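Local coordinates for regulation of enolase protein 1 (PDB 3O12) that functions in the galactose metabolic pathway through the GAL83 protein and may control the level of the enolase ENO1, at residues H122-S127 with W136-Y141; Y97-I102 with G115-D120. All blocks are in the same frame, centred on the assembly; numbering follows the deposited sequence. Where two conformers were deposited one is given.

Interaction 1. Residues H122-S127 with W136-Y141. With EDO (1,2-ethanediol), chain I; EDO (1,2-ethanediol), chain F.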
# COMPACT_ATOMS: atom_id res chain seq x y z
N HIS A 122 -14.02 -4.57 11.98
CA HIS A 122 -12.83 -5.41 12.09
C HIS A 122 -11.60 -4.91 11.32
O HIS A 122 -11.64 -3.85 10.68
CB HIS A 122 -13.15 -6.82 11.58
CG HIS A 122 -14.53 -7.29 11.91
ND1 HIS A 122 -14.78 -8.23 12.88
CD2 HIS A 122 -15.73 -6.94 11.39
CE1 HIS A 122 -16.08 -8.45 12.95
NE2 HIS A 122 -16.68 -7.68 12.06
N ALA A 123 -10.53 -5.68 11.42
CA ALA A 123 -9.39 -5.52 10.51
C ALA A 123 -9.85 -6.01 9.14
O ALA A 123 -10.26 -7.17 8.98
CB ALA A 123 -8.21 -6.32 10.99
N MSE A 124 -9.82 -5.10 8.18
CA MSE A 124 -10.32 -5.38 6.84
C MSE A 124 -9.17 -5.45 5.85
O MSE A 124 -8.24 -4.65 5.92
CB MSE A 124 -11.24 -4.24 6.40
CG MSE A 124 -12.39 -4.01 7.35
SE MSE A 124 -13.81 -5.30 7.08
CE MSE A 124 -14.69 -4.49 5.56
N LEU A 125 -9.23 -6.42 4.95
CA LEU A 125 -8.38 -6.39 3.77
C LEU A 125 -9.07 -5.49 2.76
O LEU A 125 -10.21 -5.74 2.36
CB LEU A 125 -8.16 -7.79 3.19
CG LEU A 125 -7.13 -7.87 2.06
CD1 LEU A 125 -5.76 -7.44 2.55
CD2 LEU A 125 -7.07 -9.28 1.48
N SER A 126 -8.38 -4.44 2.37
CA SER A 126 -8.98 -3.35 1.62
C SER A 126 -8.08 -2.95 0.47
O SER A 126 -6.85 -3.03 0.56
CB SER A 126 -9.16 -2.16 2.57
OG SER A 126 -9.61 -1.01 1.89
N SER A 127 -8.69 -2.51 -0.62
CA SER A 127 -7.94 -1.90 -1.70
C SER A 127 -8.71 -0.74 -2.28
O SER A 127 -9.94 -0.76 -2.31
CB SER A 127 -7.56 -2.91 -2.79
OG SER A 127 -8.70 -3.47 -3.40
N TRP A 136 -13.17 1.74 -3.91
CA TRP A 136 -12.77 1.07 -2.68
C TRP A 136 -13.52 -0.25 -2.52
O TRP A 136 -14.74 -0.29 -2.62
CB TRP A 136 -13.12 2.02 -1.53
CG TRP A 136 -12.87 1.57 -0.13
CD1 TRP A 136 -11.91 0.69 0.31
CD2 TRP A 136 -13.54 2.05 1.03
NE1 TRP A 136 -11.97 0.58 1.69
CE2 TRP A 136 -12.97 1.40 2.15
CE3 TRP A 136 -14.57 2.97 1.24
CZ2 TRP A 136 -13.41 1.64 3.45
CZ3 TRP A 136 -15.01 3.21 2.53
CH2 TRP A 136 -14.42 2.55 3.62
N SER A 137 -12.78 -1.32 -2.28
CA SER A 137 -13.37 -2.62 -1.97
C SER A 137 -12.79 -3.12 -0.66
O SER A 137 -11.62 -2.90 -0.37
CB SER A 137 -13.10 -3.62 -3.08
OG SER A 137 -13.84 -4.82 -2.86
N THR A 138 -13.61 -3.81 0.13
CA THR A 138 -13.16 -4.25 1.43
C THR A 138 -13.89 -5.49 1.87
O THR A 138 -15.02 -5.74 1.44
CB THR A 138 -13.35 -3.12 2.46
OG1 THR A 138 -12.65 -3.46 3.67
CG2 THR A 138 -14.84 -2.88 2.74
N ALA A 139 -13.23 -6.25 2.73
CA ALA A 139 -13.82 -7.43 3.33
C ALA A 139 -13.07 -7.76 4.61
O ALA A 139 -11.91 -7.40 4.76
CB ALA A 139 -13.75 -8.59 2.35
N VAL A 140 -13.73 -8.44 5.54
CA VAL A 140 -13.04 -8.85 6.76
C VAL A 140 -11.86 -9.75 6.40
O VAL A 140 -12.01 -10.66 5.59
CB VAL A 140 -13.99 -9.60 7.71
CG1 VAL A 140 -13.26 -10.03 8.97
CG2 VAL A 140 -15.18 -8.72 8.05
N TYR A 141 -10.69 -9.48 6.98
CA TYR A 141 -9.50 -10.29 6.70
C TYR A 141 -9.46 -11.54 7.58
O TYR A 141 -9.60 -11.45 8.79
CB TYR A 141 -8.23 -9.47 6.89
CG TYR A 141 -6.95 -10.20 6.54
CD1 TYR A 141 -6.78 -10.78 5.29
CD2 TYR A 141 -5.91 -10.29 7.46
CE1 TYR A 141 -5.59 -11.45 4.97
CE2 TYR A 141 -4.73 -10.95 7.15
CZ TYR A 141 -4.57 -11.52 5.90
OH TYR A 141 -3.41 -12.19 5.58
C1 EDO I . -10.57 -7.02 -0.60
O1 EDO I . -11.37 -7.66 -1.60
C2 EDO I . -10.28 -5.59 -1.03
O2 EDO I . -9.94 -5.56 -2.42
C1 EDO F . -5.50 0.31 1.96
O1 EDO F . -5.58 -0.36 3.23
C2 EDO F . -6.83 0.21 1.22
O2 EDO F . -7.82 0.93 1.96
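Leu125 and Ala139 form a hydrogen-bonded pair in the antiparallel beta hairpin of strands 122-131 and 134-140. Leu125 N reaches Ala139 O at 2.9 Å, and Ala139 N answers to Leu125 O. Ser127 and Ser137 repeat this reciprocal pair of hydrogen bonds toward the turn, while Tyr141 N closes the other end on Ala123 O. At the intervening pairs, CA-H...O contacts such as Thr138 CA to Leu125 O fill in.

Apolar packing involves Leu125 and Met124. Leu125 shares a face with Ser127, Ser137 and Ala139, and its CB meets Tyr141 CD1 at 3.9 Å; Val163 covers both side chains. The flexible chain of selenomethionine Met124, bent at chi2 and chi3, curls toward Val140 and Thr138, and SE lies 3.8 Å from Val140 CG2.

The serines supply polar grips. Ser127 OG bonds Arg174 and an ethanediol probably from the crystallisation liquor. On the face of Ser126 and Thr138, the small hydroxyl of Ser126 is turned anti to its own N (chi1 174°). Its OG also hydrogen-bonds O2 of a second ethanediol at 2.6 Å, with Glu117 OE1 a weak further partner. Trp136 NE1 donates to Ser126 OG at 2.9 Å, the oxygen lying at the indole edge within 8° of the ring plane.

Interaction 2. Residues Y97-I102 with G115-D120. With EDO (1,2-ethanediol), chain G.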
# COMPACT_ATOMS: atom_id res chain seq x y z
N TYR A 97 -9.80 3.51 10.90
CA TYR A 97 -9.14 4.07 9.72
C TYR A 97 -7.63 3.87 9.66
O TYR A 97 -7.01 4.25 8.67
CB TYR A 97 -9.49 5.56 9.53
CG TYR A 97 -10.97 5.83 9.35
CD1 TYR A 97 -11.70 5.20 8.35
CD2 TYR A 97 -11.63 6.74 10.17
CE1 TYR A 97 -13.05 5.45 8.18
CE2 TYR A 97 -12.98 7.00 10.00
CZ TYR A 97 -13.68 6.35 9.01
OH TYR A 97 -15.03 6.61 8.84
N ASP A 98 -7.04 3.28 10.70
CA ASP A 98 -5.62 2.90 10.64
C ASP A 98 -5.40 2.00 9.44
O ASP A 98 -6.14 1.03 9.26
CB ASP A 98 -5.21 2.12 11.90
CG ASP A 98 -5.00 3.02 13.10
OD1 ASP A 98 -5.36 4.21 13.03
OD2 ASP A 98 -4.46 2.51 14.10
N GLN A 99 -4.38 2.30 8.64
CA GLN A 99 -4.12 1.56 7.41
C GLN A 99 -2.62 1.37 7.18
O GLN A 99 -1.83 2.28 7.41
CB GLN A 99 -4.60 2.34 6.18
CG GLN A 99 -6.00 2.90 6.21
CD GLN A 99 -6.19 3.97 5.16
OE1 GLN A 99 -5.61 3.91 4.06
NE2 GLN A 99 -6.98 4.98 5.49
N ALA A 100 -2.26 0.21 6.66
CA ALA A 100 -0.91 0.02 6.15
C ALA A 100 -0.91 -1.05 5.08
O ALA A 100 -1.77 -1.94 5.06
CB ALA A 100 0.05 -0.34 7.29
N GLY A 101 0.06 -0.96 4.17
CA GLY A 101 0.18 -1.92 3.10
C GLY A 101 1.11 -1.42 2.02
O GLY A 101 2.24 -1.01 2.30
N ILE A 102 0.65 -1.49 0.78
CA ILE A 102 1.46 -1.12 -0.36
C ILE A 102 0.69 -0.13 -1.23
O ILE A 102 -0.54 -0.14 -1.27
CB ILE A 102 1.84 -2.38 -1.17
CG1 ILE A 102 3.11 -2.15 -2.01
CG2 ILE A 102 0.66 -2.88 -2.02
CD1 ILE A 102 3.67 -3.43 -2.63
N GLY A 115 -4.10 -3.18 1.53
CA GLY A 115 -3.54 -3.69 2.77
C GLY A 115 -4.62 -3.84 3.82
O GLY A 115 -5.77 -4.11 3.48
N ILE A 116 -4.24 -3.68 5.08
CA ILE A 116 -5.18 -3.78 6.18
C ILE A 116 -5.66 -2.40 6.57
O ILE A 116 -4.90 -1.43 6.55
CB ILE A 116 -4.56 -4.50 7.37
CG1 ILE A 116 -4.40 -5.99 7.06
CG2 ILE A 116 -5.40 -4.31 8.64
CD1 ILE A 116 -5.72 -6.72 6.89
N GLU A 117 -6.94 -2.31 6.91
CA GLU A 117 -7.53 -1.05 7.34
C GLU A 117 -8.55 -1.39 8.41
O GLU A 117 -9.22 -2.42 8.33
CB GLU A 117 -8.23 -0.37 6.18
CG GLU A 117 -8.92 0.93 6.55
CD GLU A 117 -9.77 1.47 5.43
OE1 GLU A 117 -10.26 0.65 4.61
OE2 GLU A 117 -9.97 2.70 5.36
N ILE A 118 -8.66 -0.54 9.42
CA ILE A 118 -9.72 -0.72 10.41
C ILE A 118 -10.96 0.06 9.98
O ILE A 118 -10.97 1.29 10.02
CB ILE A 118 -9.28 -0.28 11.81
CG1 ILE A 118 -7.95 -0.94 12.19
CG2 ILE A 118 -10.35 -0.62 12.83
CD1 ILE A 118 -7.90 -2.42 11.94
N SER A 119 -12.00 -0.65 9.56
CA SER A 119 -13.25 -0.02 9.15
C SER A 119 -14.42 -0.92 9.50
O SER A 119 -14.27 -2.14 9.57
CB SER A 119 -13.24 0.30 7.66
OG SER A 119 -13.28 -0.88 6.88
N ASP A 120 -15.58 -0.32 9.71
CA ASP A 120 -16.74 -1.05 10.22
C ASP A 120 -16.36 -1.71 11.55
O ASP A 120 -16.02 -1.02 12.51
CB ASP A 120 -17.23 -2.08 9.21
CG ASP A 120 -18.72 -1.94 8.91
OD1 ASP A 120 -19.11 -2.16 7.75
OD2 ASP A 120 -19.48 -1.59 9.83
C1 EDO G . -9.98 3.61 2.30
O1 EDO G . -8.97 2.85 2.97
C2 EDO G . -9.54 5.06 2.20
O2 EDO G . -9.05 5.53 3.47
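Tyr97 and Glu117 meet where carboxylate OE2 sits at the edge of the phenol ring, near its plane, 4.3 Å from CD1. The flat ends of Gln99 and Glu117 stand next to each other, amide and carboxylate planes 62° apart. Their side chains run alongside, pointing the same way, with Gln99 CG 3.5 Å from Glu117 CG; long chains suit both places, since the methylenes pack while the polar ends reach beyond. An ethanediol, probably from the crystallisation liquor, donates from O1 to Glu117 OE2 at 2.6 Å. Gln99 NE2 donates to Tyr97 O, which lies close to the amide plane, at a long 3.3 Å. OE1 takes a bond from Lys113, so both ends of the amide have partners, which would favour this rotation of the group.

The backbones carry the pairing. Tyr97 N gives a short 2.7 Å bond to Ile118 O, Ile118 N bonds Asp98 O, and Ala100 and Ile116 exchange two bonds. On the other side from Glu117, Ile116 packs on Phe148 and Tyr141. Gly101 faces Gly115 with CA atoms 4.1 Å apart, a spacing at which any CB on either would collide with the opposite strand. At these two glycines both chains turn a corner, and the antiparallel pairing goes on beyond it within the curled sheet of a beta-sandwich, consistent with the concanavalin-like fold of the DUF1349 family.

How the interactions relate
The centres of the two contacts lie about 7 Å apart in one antiparallel sheet, and along the chain interaction 2 closes before interaction 1 opens. Strands 110-119 and 122-131 follow each other in the chain; within the larger sheet, strands 99-100, 110-119, 122-131 and 134-140 are successive neighbours. Backbone pairs join the contacts: Met124 N lies 2.8 Å from Glu117 O, and Ser126 N 2.9 Å from Gly115 O, both probable hydrogen bonds. Glu117 also ties them through its side chain, OE1 making weak bonds to Ser126 OG and Trp136 NE1. Ethanediol bound near these polar groups may mark a pocket on this face, though no role for such a pocket is known.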